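Local coordinates for DisA protein (Sorangium cellulosum, PDB 6CCA) that probably transfers methyl groups to carbon of a polyketide intermediate, building the gem-dimethyl group on the disorazol assembly line, at residues A[353-358]-A[364-369]. Sequence-based numbering, arbitrary orientation.
Sequences GWWLFE and MKWSPL
The long connection between helix 342-346 and helix 372-381 of this methyltransferase doubles back on itself, and a CH-pi contact joins its two limbs: Pro368 lies over one face of the Trp354 indole. Pro368 CD sits 3.5 Å from the centroid of the six-membered ring, only 16° off its normal, and the two side chains cross at nearly a right angle. With CG anti to the backbone nitrogen (chi1 -172°), the Trp354 indole swings toward the other limb, where NE1 donates to Trp366 O at 3.2 Å. The oxygen meets the ring at its edge, tilted somewhat out of the indole plane. That bond is bent, 141° at the hydrogen, and NE1 stands above the carbonyl plane instead of on a lone pair. On the benzo side, Trp354 CH2 touches Leu369 CD1 at 3.9 Å; helix 342-346 adds Leu344 against both side chains, and Leu369 also touches strand 330-337 of the methyltransferase's mixed sheet.

The acceptor limb is shaped by a type II beta turn from Met364 to Ser367, followed by an ST turn in which Ser367 OG accepts from Leu369 N at 2.9 Å. The same hydroxyl donates to Met364 O, bridging the two, while a backbone bond from Met364 N to Leu369 O ties the ends of the segment. Phe357 closes in from the other limb: Ser367 O lies over one face of its ring, offset toward the rim and 3.3 Å from Phe357 CE1, while Phe357 CD1 packs against Pro368 CB at 3.9 Å. Trp354 O is buried against the proline ring with no hydrogen-bonding partner. Trp355 CH2 leans obliquely on Trp366 CD1 at 4.0 Å; Trp355 NE1 is hydrogen-bonded to Gly349 O, and Trp355 and Trp366 also touch helix 102-114 in the N-terminal half.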
loop_
_atom_site.group_PDB
_atom_site.type_symbol
_atom_site.label_atom_id
_atom_site.label_comp_id
_atom_site.label_asym_id
_atom_site.label_seq_id
_atom_site.Cartn_x
_atom_site.Cartn_y
_atom_site.Cartn_z
ATOM N N GLY A 353 6.111 -1.847 -9.421
ATOM C CA GLY A 353 4.788 -1.293 -9.094
ATOM C C GLY A 353 4.843 0.092 -8.470
ATOM O O GLY A 353 3.938 0.920 -8.679
ATOM N N TRP A 354 5.875 0.332 -7.633
ATOM C CA TRP A 354 6.095 1.656 -7.021
ATOM C C TRP A 354 6.272 2.763 -8.072
ATOM O O TRP A 354 5.812 3.899 -7.871
ATOM C CB TRP A 354 7.371 1.599 -6.158
ATOM C CG TRP A 354 7.631 2.835 -5.319
ATOM C CD1 TRP A 354 8.427 3.857 -5.650
ATOM C CD2 TRP A 354 7.122 3.141 -4.010
ATOM N NE1 TRP A 354 8.468 4.789 -4.654
ATOM C CE2 TRP A 354 7.691 4.372 -3.624
ATOM C CE3 TRP A 354 6.249 2.516 -3.145
ATOM C CZ2 TRP A 354 7.405 4.972 -2.443
ATOM C CZ3 TRP A 354 5.954 3.108 -1.951
ATOM C CH2 TRP A 354 6.529 4.331 -1.594
ATOM N N TRP A 355 6.959 2.435 -9.183
ATOM C CA TRP A 355 7.403 3.471 -10.125
ATOM C C TRP A 355 6.557 3.497 -11.432
ATOM O O TRP A 355 6.902 4.202 -12.442
ATOM C CB TRP A 355 8.875 3.260 -10.464
ATOM C CG TRP A 355 9.786 3.535 -9.321
ATOM C CD1 TRP A 355 10.462 2.615 -8.593
ATOM C CD2 TRP A 355 10.077 4.792 -8.760
ATOM N NE1 TRP A 355 11.169 3.232 -7.584
ATOM C CE2 TRP A 355 10.951 4.577 -7.668
ATOM C CE3 TRP A 355 9.646 6.092 -9.023
ATOM C CZ2 TRP A 355 11.382 5.622 -6.828
ATOM C CZ3 TRP A 355 10.076 7.102 -8.209
ATOM C CH2 TRP A 355 10.951 6.869 -7.135
ATOM N N LEU A 356 5.438 2.766 -11.396
ATOM C CA LEU A 356 4.617 2.541 -12.623
ATOM C C LEU A 356 3.942 3.821 -13.031
ATOM O O LEU A 356 3.714 4.067 -14.199
ATOM C CB LEU A 356 3.610 1.392 -12.347
ATOM C CG LEU A 356 2.925 0.747 -13.569
ATOM C CD1 LEU A 356 3.891 -0.010 -14.485
ATOM C CD2 LEU A 356 1.830 -0.186 -13.091
ATOM N N PHE A 357 3.611 4.662 -12.058
ATOM C CA PHE A 357 2.848 5.858 -12.299
ATOM C C PHE A 357 3.402 6.779 -13.399
ATOM O O PHE A 357 4.597 7.044 -13.435
ATOM C CB PHE A 357 2.610 6.662 -11.004
ATOM C CG PHE A 357 3.854 7.208 -10.387
ATOM C CD1 PHE A 357 4.674 6.400 -9.593
ATOM C CD2 PHE A 357 4.231 8.528 -10.613
ATOM C CE1 PHE A 357 5.846 6.917 -9.021
ATOM C CE2 PHE A 357 5.399 9.034 -10.055
ATOM C CZ PHE A 357 6.213 8.226 -9.256
ATOM N N GLU A 358 2.493 7.308 -14.214
ATOM C CA GLU A 358 2.722 8.238 -15.318
ATOM C C GLU A 358 2.000 9.570 -15.133
ATOM O O GLU A 358 1.949 10.396 -16.049
ATOM C CB GLU A 358 2.282 7.566 -16.626
ATOM C CG GLU A 358 3.304 6.487 -16.950
ATOM C CD GLU A 358 3.134 5.841 -18.300
ATOM O OE1 GLU A 358 2.211 6.253 -19.017
ATOM O OE2 GLU A 358 3.922 4.901 -18.590
ATOM N N MET A 364 2.156 11.835 -4.229
ATOM C CA MET A 364 3.199 12.425 -3.400
ATOM C C MET A 364 4.552 12.180 -4.063
ATOM O O MET A 364 4.777 11.217 -4.731
ATOM C CB MET A 364 3.143 11.926 -1.955
ATOM C CG MET A 364 1.880 12.378 -1.224
ATOM S SD MET A 364 1.795 11.844 0.504
ATOM C CE MET A 364 1.605 10.092 0.297
ATOM N N LYS A 365 5.487 13.093 -3.865
ATOM C CA LYS A 365 6.714 13.076 -4.641
ATOM C C LYS A 365 7.515 11.799 -4.427
ATOM O O LYS A 365 7.556 11.298 -3.311
ATOM C CB LYS A 365 7.594 14.223 -4.175
ATOM C CG LYS A 365 8.671 14.581 -5.196
ATOM C CD LYS A 365 9.465 15.753 -4.667
ATOM C CE LYS A 365 10.554 16.066 -5.661
ATOM N NZ LYS A 365 11.341 17.150 -5.058
ATOM N N TRP A 366 8.042 11.243 -5.511
ATOM C CA TRP A 366 8.841 10.029 -5.506
ATOM C C TRP A 366 8.121 8.828 -4.969
ATOM O O TRP A 366 8.720 7.975 -4.288
ATOM C CB TRP A 366 10.111 10.256 -4.737
ATOM C CG TRP A 366 11.153 11.037 -5.594
ATOM C CD1 TRP A 366 11.528 10.834 -6.928
ATOM C CD2 TRP A 366 11.947 12.102 -5.116
ATOM N NE1 TRP A 366 12.518 11.739 -7.278
ATOM C CE2 TRP A 366 12.800 12.514 -6.183
ATOM C CE3 TRP A 366 11.985 12.775 -3.918
ATOM C CZ2 TRP A 366 13.709 13.553 -6.035
ATOM C CZ3 TRP A 366 12.862 13.784 -3.778
ATOM C CH2 TRP A 366 13.726 14.171 -4.841
ATOM N N SER A 367 6.861 8.709 -5.398
ATOM C CA SER A 367 5.983 7.715 -4.878
ATOM C C SER A 367 4.746 7.568 -5.743
ATOM O O SER A 367 4.379 8.473 -6.467
ATOM C CB SER A 367 5.581 8.102 -3.481
ATOM O OG SER A 367 4.334 8.769 -3.407
ATOM N N PRO A 368 4.092 6.421 -5.643
ATOM C CA PRO A 368 2.785 6.281 -6.245
ATOM C C PRO A 368 1.667 6.612 -5.283
ATOM O O PRO A 368 0.508 6.387 -5.632
ATOM C CB PRO A 368 2.753 4.819 -6.617
ATOM C CG PRO A 368 3.483 4.186 -5.461
ATOM C CD PRO A 368 4.592 5.145 -5.080
ATOM N N LEU A 369 1.986 7.135 -4.111
ATOM C CA LEU A 369 1.002 7.211 -3.008
ATOM C C LEU A 369 0.280 8.525 -2.917
ATOM O O LEU A 369 0.820 9.564 -3.377
ATOM C CB LEU A 369 1.726 6.986 -1.670
ATOM C CG LEU A 369 2.457 5.657 -1.475
ATOM C CD1 LEU A 369 3.157 5.608 -0.090
ATOM C CD2 LEU A 369 1.559 4.453 -1.667
#